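Local structure of periplasmic binding protein (4N01) at residues R277-D280 with D281-K285; W131-F135 with S136-I140; K162-L165 with E166-F169. The protein probably binds a solute in the periplasm and delivers it to a membrane transporter. All coordinates share one frame; numbering follows the deposited sequence.

Interaction 1. Residues R277-D280 with D281-K285; sequences RNDD and DFQQK
At the N-terminus of helix 280-290, Asp279 and Gln283 meet through both backbone and side chain, one turn apart. Gln283 N donates a hydrogen bond to Asp279 O at 2.9 Å. The amide nitrogen Gln283 NE2 then reaches Asp279 OD2, also at 2.9 Å, in a nearly straight bond (175° at the hydrogen). The oxygen lies in the amide plane of Gln283 but is approached from above the carboxylate, the two planes standing 64° apart. A bend at chi2 of Gln283 (-62°) folds its chain back to place NE2 there. Asp279 occupies the N-cap position, yet its carboxylate makes no capping bond and takes the Gln283 amide instead. The same OD2 lies at the edge of the Phe282 ring, near its plane, 3.8 Å from Phe282 CD2, while the ring packs on Phe306 and Ile269 of the neighbouring strands. With an alanine in place of Asp279, the Gln283 amide would probably lose its acceptor and be freer to turn. Just upstream, Asn278 OD1 accepts from Asp280 N at 3.0 Å, forming an Asx turn, and a water accepts from Asp281 N at 2.9 Å and probably donates to Asn278 O.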
loop_
_atom_site.group_PDB
_atom_site.type_symbol
_atom_site.label_atom_id
_atom_site.label_comp_id
_atom_site.label_asym_id
_atom_site.label_seq_id
_atom_site.Cartn_x
_atom_site.Cartn_y
_atom_site.Cartn_z
ATOM N N ARG A 277 -3.440 -10.588 -16.213
ATOM C CA ARG A 277 -4.107 -11.525 -17.114
ATOM C C ARG A 277 -3.946 -12.960 -16.628
ATOM O O ARG A 277 -4.418 -13.901 -17.271
ATOM C CB ARG A 277 -3.535 -11.407 -18.526
ATOM C CG ARG A 277 -3.770 -10.070 -19.183
ATOM C CD ARG A 277 -3.073 -10.014 -20.524
ATOM N NE ARG A 277 -2.971 -8.646 -21.013
ATOM C CZ ARG A 277 -2.046 -8.221 -21.864
ATOM N NH1 ARG A 277 -1.129 -9.060 -22.333
ATOM N NH2 ARG A 277 -2.039 -6.954 -22.240
ATOM N N ASN A 278 -3.269 -13.121 -15.497
ATOM C CA ASN A 278 -3.027 -14.436 -14.934
ATOM C C ASN A 278 -3.443 -14.459 -13.467
ATOM O O ASN A 278 -2.863 -13.763 -12.630
ATOM C CB ASN A 278 -1.551 -14.808 -15.100
ATOM C CG ASN A 278 -1.236 -16.199 -14.600
ATOM O OD1 ASN A 278 -1.217 -16.440 -13.393
ATOM N ND2 ASN A 278 -0.959 -17.120 -15.521
ATOM N N ASP A 279 -4.468 -15.239 -13.152
ATOM C CA ASP A 279 -4.893 -15.350 -11.767
ATOM C C ASP A 279 -4.554 -16.734 -11.211
ATOM O O ASP A 279 -5.244 -17.241 -10.335
ATOM C CB ASP A 279 -6.390 -15.028 -11.617
ATOM C CG ASP A 279 -7.286 -16.090 -12.234
ATOM O OD1 ASP A 279 -6.817 -16.837 -13.120
ATOM O OD2 ASP A 279 -8.468 -16.178 -11.824
ATOM N N ASP A 280 -3.485 -17.340 -11.726
ATOM C CA ASP A 280 -3.096 -18.681 -11.287
ATOM C C ASP A 280 -2.821 -18.758 -9.792
ATOM O O ASP A 280 -3.233 -19.713 -9.136
ATOM C CB ASP A 280 -1.868 -19.169 -12.046
ATOM C CG ASP A 280 -2.103 -19.262 -13.539
ATOM O OD1 ASP A 280 -3.278 -19.349 -13.964
ATOM O OD2 ASP A 280 -1.102 -19.244 -14.285
ATOM N N ASP A 281 -2.127 -17.759 -9.247
ATOM C CA ASP A 281 -1.851 -17.737 -7.808
ATOM C C ASP A 281 -3.154 -17.651 -7.007
ATOM O O ASP A 281 -3.307 -18.297 -5.969
ATOM C CB ASP A 281 -0.928 -16.562 -7.441
ATOM C CG ASP A 281 -0.418 -16.639 -6.003
ATOM O OD1 ASP A 281 0.119 -17.703 -5.606
ATOM O OD2 ASP A 281 -0.551 -15.633 -5.258
ATOM N N PHE A 282 -4.083 -16.837 -7.496
ATOM C CA PHE A 282 -5.384 -16.653 -6.856
ATOM C C PHE A 282 -6.107 -17.995 -6.839
ATOM O O PHE A 282 -6.600 -18.441 -5.799
ATOM C CB PHE A 282 -6.177 -15.611 -7.662
ATOM C CG PHE A 282 -7.605 -15.418 -7.214
ATOM C CD1 PHE A 282 -7.907 -15.081 -5.907
ATOM C CD2 PHE A 282 -8.643 -15.519 -8.135
ATOM C CE1 PHE A 282 -9.234 -14.877 -5.503
ATOM C CE2 PHE A 282 -9.976 -15.322 -7.740
ATOM C CZ PHE A 282 -10.265 -15.000 -6.426
ATOM N N GLN A 283 -6.136 -18.659 -7.992
ATOM C CA GLN A 283 -6.865 -19.919 -8.107
ATOM C C GLN A 283 -6.246 -21.032 -7.278
ATOM O O GLN A 283 -6.966 -21.836 -6.699
ATOM C CB GLN A 283 -6.979 -20.363 -9.563
ATOM C CG GLN A 283 -7.803 -19.419 -10.425
ATOM C CD GLN A 283 -9.244 -19.301 -9.955
ATOM O OE1 GLN A 283 -9.790 -20.219 -9.346
ATOM N NE2 GLN A 283 -9.869 -18.164 -10.251
ATOM N N GLN A 284 -4.918 -21.096 -7.237
ATOM C CA GLN A 284 -4.243 -22.091 -6.407
ATOM C C GLN A 284 -4.568 -21.879 -4.931
ATOM O O GLN A 284 -4.729 -22.847 -4.179
ATOM C CB GLN A 284 -2.728 -22.028 -6.596
ATOM C CG GLN A 284 -2.245 -22.403 -7.979
ATOM C CD GLN A 284 -0.758 -22.161 -8.150
ATOM O OE1 GLN A 284 -0.065 -21.805 -7.195
ATOM N NE2 GLN A 284 -0.259 -22.352 -9.367
ATOM N N LYS A 285 -4.646 -20.621 -4.503
ATOM C CA LYS A 285 -4.958 -20.342 -3.103
ATOM C C LYS A 285 -6.411 -20.681 -2.800
ATOM O O LYS A 285 -6.715 -21.172 -1.717
ATOM C CB LYS A 285 -4.623 -18.891 -2.729
ATOM C CG LYS A 285 -3.129 -18.626 -2.770
ATOM C CD LYS A 285 -2.765 -17.196 -2.405
ATOM C CE LYS A 285 -1.249 -17.068 -2.398
ATOM N NZ LYS A 285 -0.821 -15.645 -2.297
HETATM O O HOH W 1 -1.306 -15.324 -10.491
#

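Interaction 2. Residues W131-F135 with S136-I140; sequences WPDSF and SKRAI
Asp133 touches the following residues with both its carboxylate and its carbonyl, in the loop between strand 127-129 and helix 142-147. Asp133 OD2 forms a salt bridge with Arg138 NH1 at 2.8 Å, lying at the edge of the guanidinium and in its plane, with the carboxylate turned 76° against it. The arginine gets there by a bend at chi3 (49°). Asp133 O accepts twice: from Ser136 OG at 2.6 Å, close to the carbonyl plane, and from Ser136 N at 3.1 Å, well above that plane. Next, Ser134 O packs against Ala139 CB at 3.2 Å, while Ser134 N and Ser134 OG both donate to Trp131 O, the latter at 2.9 Å, from the same face of the carbonyl, securing the 3-10 turn 132-134. Phe135 CA then makes a CA-H...O contact with Ile140 O at 3.2 Å, while its ring leans on Met145 of helix 142-147. Residues 136-139 form a type I beta turn, which brings Arg138 back toward Asp133. Arg138 NH2 is hydrogen-bonded to a glycerol, probably from the crystallisation liquor; within the protein, the carboxylate paired with NH1 is likely to offset part of the guanidinium charge.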
loop_
_atom_site.group_PDB
_atom_site.type_symbol
_atom_site.label_atom_id
_atom_site.label_comp_id
_atom_site.label_asym_id
_atom_site.label_seq_id
_atom_site.Cartn_x
_atom_site.Cartn_y
_atom_site.Cartn_z
ATOM N N TRP A 131 9.278 2.343 1.840
ATOM C CA TRP A 131 8.911 1.711 3.099
ATOM C C TRP A 131 10.103 1.810 4.052
ATOM O O TRP A 131 11.249 1.871 3.600
ATOM C CB TRP A 131 8.538 0.252 2.857
ATOM C CG TRP A 131 7.174 0.052 2.261
ATOM C CD1 TRP A 131 6.862 -0.048 0.932
ATOM C CD2 TRP A 131 5.933 -0.079 2.975
ATOM N NE1 TRP A 131 5.505 -0.236 0.777
ATOM C CE2 TRP A 131 4.914 -0.262 2.014
ATOM C CE3 TRP A 131 5.587 -0.064 4.329
ATOM C CZ2 TRP A 131 3.569 -0.431 2.370
ATOM C CZ3 TRP A 131 4.253 -0.236 4.682
ATOM C CH2 TRP A 131 3.262 -0.411 3.704
ATOM N N PRO A 132 9.840 1.872 5.362
ATOM C CA PRO A 132 10.874 1.983 6.396
ATOM C C PRO A 132 12.005 0.966 6.272
ATOM O O PRO A 132 13.156 1.334 6.509
ATOM C CB PRO A 132 10.090 1.740 7.690
ATOM C CG PRO A 132 8.753 2.304 7.398
ATOM C CD PRO A 132 8.489 1.961 5.942
ATOM N N ASP A 133 11.704 -0.276 5.905
ATOM C CA ASP A 133 12.750 -1.299 5.767
ATOM C C ASP A 133 13.816 -0.964 4.716
ATOM O O ASP A 133 14.941 -1.465 4.794
ATOM C CB ASP A 133 12.142 -2.670 5.479
ATOM C CG ASP A 133 11.795 -3.422 6.743
ATOM O OD1 ASP A 133 11.579 -2.758 7.781
ATOM O OD2 ASP A 133 11.741 -4.671 6.697
ATOM N N SER A 134 13.461 -0.108 3.754
ATOM C CA SER A 134 14.391 0.363 2.725
ATOM C C SER A 134 15.586 1.081 3.324
ATOM O O SER A 134 16.622 1.229 2.677
ATOM C CB SER A 134 13.693 1.358 1.778
ATOM O OG SER A 134 12.496 0.817 1.242
ATOM N N PHE A 135 15.432 1.555 4.556
ATOM C CA PHE A 135 16.464 2.377 5.182
ATOM C C PHE A 135 17.064 1.675 6.387
ATOM O O PHE A 135 17.703 2.297 7.234
ATOM C CB PHE A 135 15.876 3.743 5.532
ATOM C CG PHE A 135 15.251 4.427 4.345
ATOM C CD1 PHE A 135 16.052 5.027 3.380
ATOM C CD2 PHE A 135 13.872 4.425 4.165
ATOM C CE1 PHE A 135 15.491 5.635 2.266
ATOM C CE2 PHE A 135 13.297 5.040 3.048
ATOM C CZ PHE A 135 14.114 5.643 2.096
ATOM N N SER A 136 16.862 0.361 6.428
ATOM C CA SER A 136 17.391 -0.490 7.489
ATOM C C SER A 136 18.705 -1.130 7.057
ATOM O O SER A 136 19.201 -0.866 5.960
ATOM C CB SER A 136 16.382 -1.581 7.843
ATOM O OG SER A 136 16.213 -2.489 6.768
ATOM N N LYS A 137 19.257 -1.988 7.908
ATOM C CA LYS A 137 20.509 -2.669 7.597
ATOM C C LYS A 137 20.333 -3.765 6.545
ATOM O O LYS A 137 21.310 -4.282 6.008
ATOM C CB LYS A 137 21.133 -3.235 8.873
ATOM C CG LYS A 137 21.509 -2.165 9.887
ATOM C CD LYS A 137 22.239 -2.762 11.079
ATOM C CE LYS A 137 22.686 -1.684 12.057
ATOM N NZ LYS A 137 23.515 -2.249 13.161
ATOM N N ARG A 138 19.083 -4.109 6.255
ATOM C CA ARG A 138 18.769 -5.056 5.191
ATOM C C ARG A 138 18.956 -4.421 3.817
ATOM O O ARG A 138 19.010 -5.119 2.801
ATOM C CB ARG A 138 17.323 -5.533 5.321
ATOM C CG ARG A 138 17.044 -6.400 6.533
ATOM C CD ARG A 138 15.609 -6.894 6.500
ATOM N NE ARG A 138 15.269 -7.462 5.196
ATOM C CZ ARG A 138 14.119 -7.250 4.563
ATOM N NH1 ARG A 138 13.189 -6.481 5.117
ATOM N NH2 ARG A 138 13.897 -7.805 3.376
ATOM N N ALA A 139 19.035 -3.094 3.792
ATOM C CA ALA A 139 19.168 -2.351 2.544
ATOM C C ALA A 139 20.278 -1.307 2.670
ATOM O O ALA A 139 21.460 -1.650 2.729
ATOM C CB ALA A 139 17.837 -1.703 2.163
ATOM N N ILE A 140 19.907 -0.034 2.719
ATOM C CA ILE A 140 20.892 1.017 2.952
ATOM C C ILE A 140 20.512 1.820 4.186
ATOM O O ILE A 140 19.537 2.577 4.154
ATOM C CB ILE A 140 20.992 1.969 1.753
ATOM C CG1 ILE A 140 21.210 1.171 0.470
ATOM C CG2 ILE A 140 22.122 2.976 1.959
ATOM C CD1 ILE A 140 21.363 2.039 -0.745
#

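Interaction 3. Residues K162-L165 with E166-F169; sequences KADL and ETNF
Asp164 CG sits between its own backbone N and carbonyl carbon (chi1 61°), which turns OD1 toward the first turn of helix 165-178, and Thr167 OG1 lies beside its own backbone N (chi1 -45°), pointing back at the residue before the helix. The two side chains cross at about a right angle and exchange bonds with each other's backbone: Thr167 N donates to Asp164 OD1 at 3.1 Å, meeting the oxygen nearly along its C-O axis, and Asp164 N donates to Thr167 OG1 at 3.0 Å in an almost straight bond (174°). This reciprocal pair is a capping box. The helical pattern starts at once, with Asn168 N donating to Asp164 O and Phe169 N to Leu165 O. On the apolar side, Leu165 lays its branched end over the Phe169 ring: Leu165 CG stands 4.0 Å from the ring centroid in a CH-pi contact, and Leu165 CD2 comes within 3.6 Å of Phe169 CZ. Leu165 O also lies over one face of this ring, toward its rim. Helix 182-203 covers the ring through Val189 and Gln192, while Leu165 also meets Tyr228 and Ile232 of helix 228-234. Glu166 is held by a salt bridge to Arg193, and Asn168 OD1 accepts from Gly317 N. The capping box satisfies an early helix N-H with a carboxylate oxygen, whose negative charge is likely to be favoured by the positive end of the helix dipole.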
loop_
_atom_site.group_PDB
_atom_site.type_symbol
_atom_site.label_atom_id
_atom_site.label_comp_id
_atom_site.label_asym_id
_atom_site.label_seq_id
_atom_site.Cartn_x
_atom_site.Cartn_y
_atom_site.Cartn_z
ATOM N N LYS A 162 -2.028 3.228 13.058
ATOM C CA LYS A 162 -3.037 4.283 13.058
ATOM C C LYS A 162 -3.448 4.670 11.633
ATOM O O LYS A 162 -4.468 5.338 11.441
ATOM C CB LYS A 162 -2.485 5.532 13.750
ATOM C CG LYS A 162 -2.387 5.430 15.258
ATOM C CD LYS A 162 -2.036 6.790 15.858
ATOM C CE LYS A 162 -2.346 6.822 17.344
ATOM N NZ LYS A 162 -3.704 6.263 17.612
ATOM N N ALA A 163 -2.654 4.261 10.643
ATOM C CA ALA A 163 -2.839 4.729 9.265
ATOM C C ALA A 163 -4.214 4.419 8.692
ATOM O O ALA A 163 -4.730 3.315 8.847
ATOM C CB ALA A 163 -1.783 4.141 8.363
ATOM N N ASP A 164 -4.802 5.394 8.005
ATOM C CA ASP A 164 -6.023 5.135 7.241
ATOM C C ASP A 164 -5.984 5.880 5.907
ATOM O O ASP A 164 -4.931 6.408 5.517
ATOM C CB ASP A 164 -7.282 5.460 8.067
ATOM C CG ASP A 164 -7.363 6.924 8.496
ATOM O OD1 ASP A 164 -6.751 7.789 7.839
ATOM O OD2 ASP A 164 -8.061 7.210 9.501
ATOM N N LEU A 165 -7.107 5.927 5.200
ATOM C CA LEU A 165 -7.106 6.557 3.875
ATOM C C LEU A 165 -6.781 8.044 3.964
ATOM O O LEU A 165 -6.073 8.580 3.113
ATOM C CB LEU A 165 -8.446 6.355 3.165
ATOM C CG LEU A 165 -8.500 6.921 1.740
ATOM C CD1 LEU A 165 -7.452 6.276 0.827
ATOM C CD2 LEU A 165 -9.906 6.781 1.140
ATOM N N GLU A 166 -7.284 8.711 5.004
ATOM C CA GLU A 166 -6.969 10.138 5.202
ATOM C C GLU A 166 -5.469 10.366 5.415
ATOM O O GLU A 166 -4.927 11.377 4.976
ATOM C CB GLU A 166 -7.762 10.730 6.381
ATOM C CG GLU A 166 -9.252 10.918 6.111
ATOM C CD GLU A 166 -9.534 11.941 5.010
ATOM O OE1 GLU A 166 -8.724 12.888 4.815
ATOM O OE2 GLU A 166 -10.573 11.801 4.326
ATOM N N THR A 167 -4.801 9.436 6.097
ATOM C CA THR A 167 -3.343 9.530 6.253
ATOM C C THR A 167 -2.641 9.497 4.892
ATOM O O THR A 167 -1.705 10.257 4.641
ATOM C CB THR A 167 -2.802 8.359 7.095
ATOM O OG1 THR A 167 -3.645 8.172 8.238
ATOM C CG2 THR A 167 -1.354 8.640 7.537
ATOM N N ASN A 168 -3.090 8.600 4.024
ATOM C CA ASN A 168 -2.573 8.480 2.655
ATOM C C ASN A 168 -2.817 9.767 1.861
ATOM O O ASN A 168 -1.949 10.209 1.095
ATOM C CB ASN A 168 -3.266 7.275 1.987
ATOM C CG ASN A 168 -2.525 6.735 0.753
ATOM O OD1 ASN A 168 -2.596 5.531 0.462
ATOM N ND2 ASN A 168 -1.854 7.609 0.012
ATOM N N PHE A 169 -3.986 10.380 2.044
ATOM C CA PHE A 169 -4.285 11.651 1.373
ATOM C C PHE A 169 -3.316 12.732 1.848
ATOM O O PHE A 169 -2.769 13.473 1.037
ATOM C CB PHE A 169 -5.725 12.102 1.650
ATOM C CG PHE A 169 -6.777 11.304 0.919
ATOM C CD1 PHE A 169 -6.440 10.472 -0.145
ATOM C CD2 PHE A 169 -8.115 11.402 1.293
ATOM C CE1 PHE A 169 -7.420 9.753 -0.823
ATOM C CE2 PHE A 169 -9.099 10.688 0.624
ATOM C CZ PHE A 169 -8.753 9.862 -0.441
#

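In the fold
The three contacts are separate along the chain, in the order interaction 2, interaction 3, interaction 1, and none touches another. Interactions 2 and 3 come closest, with nearest atoms about 8 Å apart; they follow strands 127-129 and 151-153, adjacent in the five-stranded parallel sheet. Interaction 1 follows strand 266-270 of the other, four-stranded sheet; its centre is about 30 Å from that of either other contact, and it lies across the chain's centre from interaction 3. Interactions 1 and 3 both mark helix starts, interaction 1 without a side-chain cap, interaction 3 with a capping box. Bound sodium lies about 10 Å from the Asp133 side chain, and about 13 Å from those of Ala163 and Asp281.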